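Local coordinates for Ycf54-like protein (Synechocystis sp. PCC 6803, PDB 5M2P) that is required for protochlorophyllide formation in chlorophyll biosynthesis, probably as a component of the Mg-protoporphyrin IX monomethyl ester cyclase, at residues A[7-12]-A[92-97]; A[43-48]-A[69-74]. All coordinates share one frame; numbering follows the deposited sequence.

In the fold
The chain starts with strand 5-13, which becomes an inner strand of a four-stranded antiparallel sheet. Helices 14-18 and 21-36 follow, and then strand 43-47 runs along one edge of the sheet. After helix 58-63, strand 68-73 returns beside 43-47, so contact 2 closes a short loop of 20 residues. Helix 76-86 leads on to strand 90-96, which pairs with 5-13 at the other edge; contact 1 thus closes a loop of 79 residues, with contact 2 nested inside it. Strands 5-13 and 68-73 are neighbours, Tyr8 N lying 2.8 Å from Ser73 O, a probable hydrogen bond; with both contacts, the order across the sheet is 43-47, 68-73, 5-13, 90-96.

Contact 1: A[7-12]-A[92-97]; sequences YYYALA and GEFEAP
Tyr7 O is held twice: Phe94 N donates a hydrogen bond of 2.9 Å in the carbonyl plane, and Glu93 CA adds a CA-H...O contact at 3.0 Å. This is the antiparallel pairing of inner strand 5-13 with edge strand 90-96. Tyr7-Phe94 and Tyr9-Gly92 are hydrogen-bonded pairs, Tyr8-Glu93 the non-hydrogen-bonded pair between them. The straightest bond, Tyr7 N to Phe94 O, is 2.8 Å with 170° at the hydrogen. Tyr9 has CG in the crowded position between backbone N and carbonyl carbon (chi1 70°), which lays one ring face over Gly92, whose CA sits 3.8 Å from the ring centroid. An alanine in place of Tyr9 would remove this CH-pi cover and the ring's meetings with Phe94 and Phe51, and would probably loosen the packing on this face. Tyr7 CB rests over a face of the Phe94 ring, 3.9 Å from its centroid; the two rings lie 14° from parallel but slid apart, barely overlapping. On the face of Tyr8 and Glu93, Glu93 OE2 meets the edge of the Tyr8 ring, the carboxylate steeply turned to it. Water 1 joins Tyr7 OH, at 2.6 Å, to Ala96 O, which accepts at 3.1 Å.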
ATOM      1  N   TYR A   7       0.036  -2.895   9.555  1.00  7.55           N
ATOM      2  CA  TYR A   7      -0.176  -2.672   8.145  1.00  6.26           C
ATOM      3  C   TYR A   7       1.069  -3.015   7.369  1.00  6.40           C
ATOM      4  O   TYR A   7       2.191  -2.702   7.783  1.00  9.03           O
ATOM      5  CB  TYR A   7      -0.537  -1.198   7.864  1.00  6.47           C
ATOM      6  CG  TYR A   7      -1.868  -0.822   8.469  1.00  7.42           C
ATOM      7  CD1 TYR A   7      -1.998  -0.531   9.826  1.00  8.34           C
ATOM      8  CD2 TYR A   7      -3.016  -0.797   7.693  1.00  8.62           C
ATOM      9  CE1 TYR A   7      -3.239  -0.257  10.386  1.00  8.52           C
ATOM     10  CE2 TYR A   7      -4.255  -0.518   8.246  1.00  9.89           C
ATOM     11  CZ  TYR A   7      -4.356  -0.254   9.596  1.00  9.12           C
ATOM     12  OH  TYR A   7      -5.596   0.022  10.144  1.00 12.60           O
ATOM     13  N   TYR A   8       0.878  -3.671   6.224  1.00  6.30           N
ATOM     14  CA  TYR A   8       1.951  -4.057   5.342  1.00  6.05           C
ATOM     15  C   TYR A   8       1.793  -3.240   4.077  1.00  6.20           C
ATOM     16  O   TYR A   8       0.664  -2.978   3.663  1.00  7.48           O
ATOM     17  CB  TYR A   8       1.859  -5.574   5.023  1.00  6.40           C
ATOM     18  CG  TYR A   8       1.847  -6.400   6.259  1.00  6.93           C
ATOM     19  CD1 TYR A   8       3.028  -6.740   6.893  1.00  8.35           C
ATOM     20  CD2 TYR A   8       0.657  -6.785   6.846  1.00  7.77           C
ATOM     21  CE1 TYR A   8       3.015  -7.444   8.079  1.00  9.21           C
ATOM     22  CE2 TYR A   8       0.627  -7.486   8.035  1.00  8.97           C
ATOM     23  CZ  TYR A   8       1.810  -7.804   8.660  1.00 10.18           C
ATOM     24  OH  TYR A   8       1.804  -8.504   9.846  1.00 15.20           O
ATOM     25  N   TYR A   9       2.903  -2.869   3.440  1.00  5.66           N
ATOM     26  CA  TYR A   9       2.827  -2.046   2.254  1.00  6.06           C
ATOM     27  C   TYR A   9       3.806  -2.489   1.188  1.00  5.84           C
ATOM     28  O   TYR A   9       4.880  -3.032   1.474  1.00  5.76           O
ATOM     29  CB  TYR A   9       3.029  -0.541   2.563  1.00  7.50           C
ATOM     30  CG  TYR A   9       4.433  -0.170   2.973  1.00  7.75           C
ATOM     31  CD1 TYR A   9       5.421   0.070   2.017  1.00  8.45           C
ATOM     32  CD2 TYR A   9       4.816  -0.141   4.312  1.00  8.46           C
ATOM     33  CE1 TYR A   9       6.720   0.347   2.384  1.00  9.24           C
ATOM     34  CE2 TYR A   9       6.114   0.172   4.695  1.00  8.42           C
ATOM     35  CZ  TYR A   9       7.074   0.398   3.723  1.00  8.75           C
ATOM     36  OH  TYR A   9       8.366   0.657   4.091  1.00 11.98           O
ATOM     37  N   ALA A  10       3.403  -2.165  -0.038  1.00  6.06           N
ATOM     38  CA  ALA A  10       4.265  -2.197  -1.215  1.00  5.73           C
ATOM     39  C   ALA A  10       4.184  -0.801  -1.844  1.00  6.40           C
ATOM     40  O   ALA A  10       3.108  -0.380  -2.236  1.00  7.82           O
ATOM     41  CB  ALA A  10       3.786  -3.267  -2.197  1.00  6.80           C
ATOM     42  N   LEU A  11       5.316  -0.115  -1.918  1.00  6.08           N
ATOM     43  CA  LEU A  11       5.392   1.247  -2.434  1.00  6.83           C
ATOM     44  C   LEU A  11       6.006   1.250  -3.819  1.00  7.00           C
ATOM     45  O   LEU A  11       7.067   0.682  -4.022  1.00  7.73           O
ATOM     46  CB  LEU A  11       6.259   2.069  -1.501  1.00  8.81           C
ATOM     47  CG  LEU A  11       6.307   3.563  -1.816  1.00 10.05           C
ATOM     48  CD1 LEU A  11       5.059   4.258  -1.345  1.00  9.53           C
ATOM     49  CD2 LEU A  11       7.504   4.169  -1.132  1.00 12.82           C
ATOM     50  N   ALA A  12       5.322   1.885  -4.752  1.00  8.07           N
ATOM     51  CA  ALA A  12       5.736   1.998  -6.128  1.00  8.89           C
ATOM     52  C   ALA A  12       5.814   3.483  -6.510  1.00  8.99           C
ATOM     53  O   ALA A  12       5.252   4.340  -5.835  1.00  9.43           O
ATOM     54  CB  ALA A  12       4.681   1.358  -7.024  1.00 11.78           C
ATOM     55  N   GLY A  92       7.383  -3.080   3.341  1.00  7.35           N
ATOM     56  CA  GLY A  92       7.618  -2.933   4.769  1.00  8.19           C
ATOM     57  C   GLY A  92       6.332  -3.034   5.536  1.00  7.59           C
ATOM     58  O   GLY A  92       5.313  -3.473   5.005  1.00  6.75           O
ATOM     59  N   GLU A  93       6.388  -2.631   6.793  1.00  7.90           N
ATOM     60  CA  GLU A  93       5.233  -2.718   7.677  1.00  7.33           C
ATOM     61  C   GLU A  93       5.331  -1.638   8.734  1.00  8.20           C
ATOM     62  O   GLU A  93       6.403  -1.105   8.993  1.00  9.45           O
ATOM     63  CB  GLU A  93       5.136  -4.088   8.357  1.00  8.63           C
ATOM     64  CG  GLU A  93       6.210  -4.355   9.372  1.00 11.73           C
ATOM     65  CD  GLU A  93       6.171  -5.777   9.888  1.00 15.77           C
ATOM     66  OE1 GLU A  93       5.919  -5.949  11.102  1.00 20.48           O
ATOM     67  OE2 GLU A  93       6.376  -6.707   9.083  1.00 18.20           O
ATOM     68  N   PHE A  94       4.197  -1.360   9.351  1.00  8.18           N
ATOM     69  CA  PHE A  94       4.125  -0.378  10.428  1.00  8.66           C
ATOM     70  C   PHE A  94       2.873  -0.628  11.245  1.00  9.32           C
ATOM     71  O   PHE A  94       1.918  -1.225  10.775  1.00  9.40           O
ATOM     72  CB  PHE A  94       4.134   1.063   9.895  1.00  9.11           C
ATOM     73  CG  PHE A  94       3.028   1.380   8.940  1.00  8.58           C
ATOM     74  CD1 PHE A  94       1.784   1.755   9.394  1.00  8.73           C
ATOM     75  CD2 PHE A  94       3.229   1.329   7.574  1.00  8.67           C
ATOM     76  CE1 PHE A  94       0.759   2.076   8.515  1.00  9.09           C
ATOM     77  CE2 PHE A  94       2.215   1.653   6.682  1.00  8.82           C
ATOM     78  CZ  PHE A  94       0.976   2.010   7.126  1.00  8.91           C
ATOM     79  N   GLU A  95       2.872  -0.179  12.491  1.00 11.55           N
ATOM     80  CA  GLU A  95       1.704  -0.237  13.339  1.00 12.58           C
ATOM     81  C   GLU A  95       0.962   1.113  13.274  1.00 11.11           C
ATOM     82  O   GLU A  95       1.575   2.197  13.228  1.00 12.56           O
ATOM     83  CB  GLU A  95       2.101  -0.538  14.789  1.00 15.79           C
ATOM     84  CG  GLU A  95       3.040  -1.716  14.955  1.00 20.04           C
ATOM     85  CD  GLU A  95       2.376  -3.029  14.684  1.00 23.73           C
ATOM     86  OE1 GLU A  95       1.325  -3.292  15.317  1.00 34.53           O
ATOM     87  OE2 GLU A  95       2.924  -3.808  13.857  1.00 29.70           O
ATOM     88  N   ALA A  96      -0.363   1.071  13.322  1.00 10.87           N
ATOM     89  CA  ALA A  96      -1.173   2.293  13.320  1.00 11.45           C
ATOM     90  C   ALA A  96      -2.537   1.991  13.898  1.00 11.85           C
ATOM     91  O   ALA A  96      -2.971   0.834  13.864  1.00 14.14           O
ATOM     92  CB  ALA A  96      -1.324   2.839  11.917  1.00 11.72           C
ATOM     93  N   PRO A  97      -3.243   3.015  14.406  1.00 12.63           N
ATOM     94  CA  PRO A  97      -2.804   4.392  14.500  1.00 11.32           C
ATOM     95  C   PRO A  97      -1.746   4.621  15.561  1.00 12.38           C
ATOM     96  O   PRO A  97      -1.748   3.975  16.595  1.00 16.31           O
ATOM     97  CB  PRO A  97      -4.075   5.129  14.918  1.00 15.89           C
ATOM     98  CG  PRO A  97      -4.806   4.136  15.737  1.00 20.86           C
ATOM     99  CD  PRO A  97      -4.589   2.848  14.981  1.00 16.85           C
TER
HETATM  100  O   HOH W   1      -5.777   0.593  12.674  1.00 27.88           O

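Contact 2: A[43-48]-A[69-74]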
ATOM      1  N   PHE A  43      -7.565  -4.006   2.126  1.00  7.05           N
ATOM      2  CA  PHE A  43      -6.461  -3.595   1.270  1.00  7.66           C
ATOM      3  C   PHE A  43      -6.910  -2.340   0.557  1.00  8.37           C
ATOM      4  O   PHE A  43      -8.091  -2.189   0.252  1.00  8.13           O
ATOM      5  CB  PHE A  43      -6.070  -4.694   0.250  1.00  7.80           C
ATOM      6  CG  PHE A  43      -7.170  -5.028  -0.712  1.00  8.01           C
ATOM      7  CD1 PHE A  43      -8.214  -5.865  -0.349  1.00  9.06           C
ATOM      8  CD2 PHE A  43      -7.210  -4.448  -1.981  1.00  8.68           C
ATOM      9  CE1 PHE A  43      -9.275  -6.105  -1.218  1.00  8.97           C
ATOM     10  CE2 PHE A  43      -8.251  -4.706  -2.845  1.00  9.89           C
ATOM     11  CZ  PHE A  43      -9.283  -5.550  -2.467  1.00 10.61           C
ATOM     12  N   TRP A  44      -5.955  -1.471   0.275  1.00  7.17           N
ATOM     13  CA  TRP A  44      -6.215  -0.149  -0.238  1.00  7.62           C
ATOM     14  C   TRP A  44      -5.031   0.311  -1.077  1.00  8.22           C
ATOM     15  O   TRP A  44      -3.895  -0.044  -0.817  1.00  9.77           O
ATOM     16  CB  TRP A  44      -6.431   0.855   0.902  1.00  9.28           C
ATOM     17  CG  TRP A  44      -7.398   0.415   1.971  1.00 10.65           C
ATOM     18  CD1 TRP A  44      -8.732   0.668   2.022  1.00 11.24           C
ATOM     19  CD2 TRP A  44      -7.092  -0.370   3.121  1.00 10.25           C
ATOM     20  NE1 TRP A  44      -9.268   0.084   3.126  1.00 12.45           N
ATOM     21  CE2 TRP A  44      -8.286  -0.551   3.826  1.00 10.46           C
ATOM     22  CE3 TRP A  44      -5.918  -0.942   3.631  1.00  9.95           C
ATOM     23  CZ2 TRP A  44      -8.346  -1.280   5.013  1.00 10.81           C
ATOM     24  CZ3 TRP A  44      -5.979  -1.661   4.804  1.00 10.39           C
ATOM     25  CH2 TRP A  44      -7.183  -1.807   5.487  1.00 11.54           C
ATOM     26  N   GLN A  45      -5.312   1.174  -2.044  1.00  8.71           N
ATOM     27  CA  GLN A  45      -4.296   1.856  -2.776  1.00  8.67           C
ATOM     28  C   GLN A  45      -4.306   3.304  -2.320  1.00  8.90           C
ATOM     29  O   GLN A  45      -5.364   3.957  -2.345  1.00 11.96           O
ATOM     30  CB  GLN A  45      -4.548   1.724  -4.277  1.00 10.05           C
ATOM     31  CG  GLN A  45      -3.537   2.500  -5.117  1.00 12.00           C
ATOM     32  CD  GLN A  45      -3.499   2.047  -6.580  1.00 14.31           C
ATOM     33  OE1 GLN A  45      -3.239   0.889  -6.869  1.00 19.03           O
ATOM     34  NE2 GLN A  45      -3.729   2.972  -7.492  1.00 19.52           N
ATOM     35  N   VAL A  46      -3.152   3.790  -1.881  1.00  8.35           N
ATOM     36  CA  VAL A  46      -3.021   5.125  -1.296  1.00  8.59           C
ATOM     37  C   VAL A  46      -2.028   5.898  -2.130  1.00  8.92           C
ATOM     38  O   VAL A  46      -0.868   5.536  -2.228  1.00  8.99           O
ATOM     39  CB  VAL A  46      -2.516   5.048   0.172  1.00  9.27           C
ATOM     40  CG1 VAL A  46      -2.411   6.450   0.773  1.00 10.27           C
ATOM     41  CG2 VAL A  46      -3.426   4.172   1.022  1.00 10.09           C
ATOM     42  N   ILE A  47      -2.480   6.998  -2.718  1.00 10.11           N
ATOM     43  CA  ILE A  47      -1.625   7.857  -3.511  1.00  9.86           C
ATOM     44  C   ILE A  47      -0.811   8.744  -2.561  1.00  9.08           C
ATOM     45  O   ILE A  47      -1.350   9.305  -1.595  1.00 11.67           O
ATOM     46  CB  ILE A  47      -2.450   8.739  -4.469  1.00 14.40           C
ATOM     47  CG1 ILE A  47      -3.249   7.876  -5.446  1.00 19.18           C
ATOM     48  CG2 ILE A  47      -1.529   9.679  -5.226  1.00 17.92           C
ATOM     49  CD1 ILE A  47      -4.341   8.622  -6.188  1.00 25.99           C
ATOM     50  N   GLN A  48       0.483   8.855  -2.807  1.00  8.93           N
ATOM     51  CA  GLN A  48       1.370   9.689  -2.022  1.00  8.95           C
ATOM     52  C   GLN A  48       1.128   9.513  -0.510  1.00  8.85           C
ATOM     53  O   GLN A  48       0.815  10.482   0.214  1.00  9.80           O
ATOM     54  CB  GLN A  48       1.234  11.164  -2.421  1.00 10.63           C
ATOM     55  CG  GLN A  48       2.525  11.930  -2.195  1.00 11.70           C
ATOM     56  CD  GLN A  48       3.658  11.563  -3.152  1.00 12.27           C
ATOM     57  OE1 GLN A  48       3.452  10.937  -4.181  1.00 12.53           O
ATOM     58  NE2 GLN A  48       4.857  11.963  -2.796  1.00 14.35           N
ATOM     59  N   VAL A  69       3.035   5.762  -4.582  1.00  9.15           N
ATOM     60  CA  VAL A  69       1.719   5.188  -4.387  1.00  8.62           C
ATOM     61  C   VAL A  69       1.933   3.841  -3.710  1.00  7.55           C
ATOM     62  O   VAL A  69       2.835   3.099  -4.097  1.00  9.55           O
ATOM     63  CB  VAL A  69       0.944   5.012  -5.706  1.00 10.09           C
ATOM     64  CG1 VAL A  69       1.798   4.384  -6.776  1.00 10.21           C
ATOM     65  CG2 VAL A  69      -0.377   4.265  -5.518  1.00 10.37           C
ATOM     66  N   ALA A  70       1.160   3.574  -2.658  1.00  7.07           N
ATOM     67  CA  ALA A  70       1.281   2.311  -1.942  1.00  7.39           C
ATOM     68  C   ALA A  70       0.064   1.438  -2.102  1.00  7.26           C
ATOM     69  O   ALA A  70      -1.081   1.900  -2.081  1.00  8.65           O
ATOM     70  CB  ALA A  70       1.515   2.574  -0.451  1.00  8.63           C
ATOM     71  N   ILE A  71       0.314   0.135  -2.140  1.00  6.36           N
ATOM     72  CA  ILE A  71      -0.701  -0.854  -1.841  1.00  7.44           C
ATOM     73  C   ILE A  71      -0.498  -1.241  -0.382  1.00  7.18           C
ATOM     74  O   ILE A  71       0.596  -1.627   0.024  1.00  8.28           O
ATOM     75  CB  ILE A  71      -0.611  -2.092  -2.759  1.00  8.02           C
ATOM     76  CG1 ILE A  71      -0.524  -1.692  -4.237  1.00 10.43           C
ATOM     77  CG2 ILE A  71      -1.794  -3.004  -2.509  1.00  9.01           C
ATOM     78  CD1 ILE A  71      -1.656  -0.850  -4.732  1.00 12.21           C
ATOM     79  N   VAL A  72      -1.544  -1.069   0.406  1.00  7.40           N
ATOM     80  CA  VAL A  72      -1.511  -1.268   1.861  1.00  7.39           C
ATOM     81  C   VAL A  72      -2.520  -2.337   2.200  1.00  7.51           C
ATOM     82  O   VAL A  72      -3.625  -2.350   1.674  1.00  8.41           O
ATOM     83  CB  VAL A  72      -1.898   0.046   2.575  1.00  9.78           C
ATOM     84  CG1 VAL A  72      -1.889  -0.113   4.092  1.00 10.24           C
ATOM     85  CG2 VAL A  72      -0.981   1.156   2.110  1.00 11.13           C
ATOM     86  N   SER A  73      -2.178  -3.205   3.141  1.00  7.31           N
ATOM     87  CA  SER A  73      -3.151  -4.180   3.613  1.00  7.39           C
ATOM     88  C   SER A  73      -2.813  -4.635   5.004  1.00  6.17           C
ATOM     89  O   SER A  73      -1.646  -4.667   5.387  1.00  7.38           O
ATOM     90  CB  SER A  73      -3.147  -5.412   2.699  1.00  8.43           C
ATOM     91  OG  SER A  73      -4.142  -6.347   3.032  1.00  9.07           O
ATOM     92  N   THR A  74      -3.836  -5.037   5.770  1.00  6.88           N
ATOM     93  CA  THR A  74      -3.627  -5.736   7.031  1.00  6.85           C
ATOM     94  C   THR A  74      -3.422  -7.240   6.825  1.00  7.24           C
ATOM     95  O   THR A  74      -3.170  -7.941   7.785  1.00  8.69           O
ATOM     96  CB  THR A  74      -4.773  -5.470   8.003  1.00  7.77           C
ATOM     97  OG1 THR A  74      -5.998  -5.796   7.339  1.00  8.87           O
ATOM     98  CG2 THR A  74      -4.766  -4.003   8.444  1.00 10.03           C
TER
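Trp44 turns CG beside its backbone N and anti to the carbonyl carbon (chi1 -49°), carrying the six-membered part of the indole across to the partner strand, where CE3 comes 3.3 Å from Val72 O. Val72 (chi1 180°) and Val46 (chi1 -179°) both set CG2 anti to the carbonyl carbon, and these two methyls meet obliquely, Val46 CG2 to Val72 CG2 4.0 Å. Val72 CG1 instead faces Trp44 CE3. The backbone beneath is an antiparallel pairing of edge strand 43-47 with inner strand 68-73, in which two hydrogen-bonded pairs, Trp44-Val72 and Val46-Ala70, alternate with three non-hydrogen-bonded ones. Val72 N donates a nearly straight hydrogen bond to Trp44 O at 2.8 Å, close to the C=O axis, and Val46 N another to Ala70 O at 2.8 Å. Leu27 of helix 21-36 packs on the face of Gln45 and Ile71. There Gln45 extends with CG anti to its backbone N, so that Gln45 CG lies 3.6 Å from Val69 CG2, while Ile71 CD1 touches the same CG at 3.9 Å. Ser73 OG, 3.8 Å from Phe43 CB, is hydrogen-bonded to Asp42 O and Asn75 N. The Phe43 ring leads away from strand 68-73, to a cation-pi contact with Arg30.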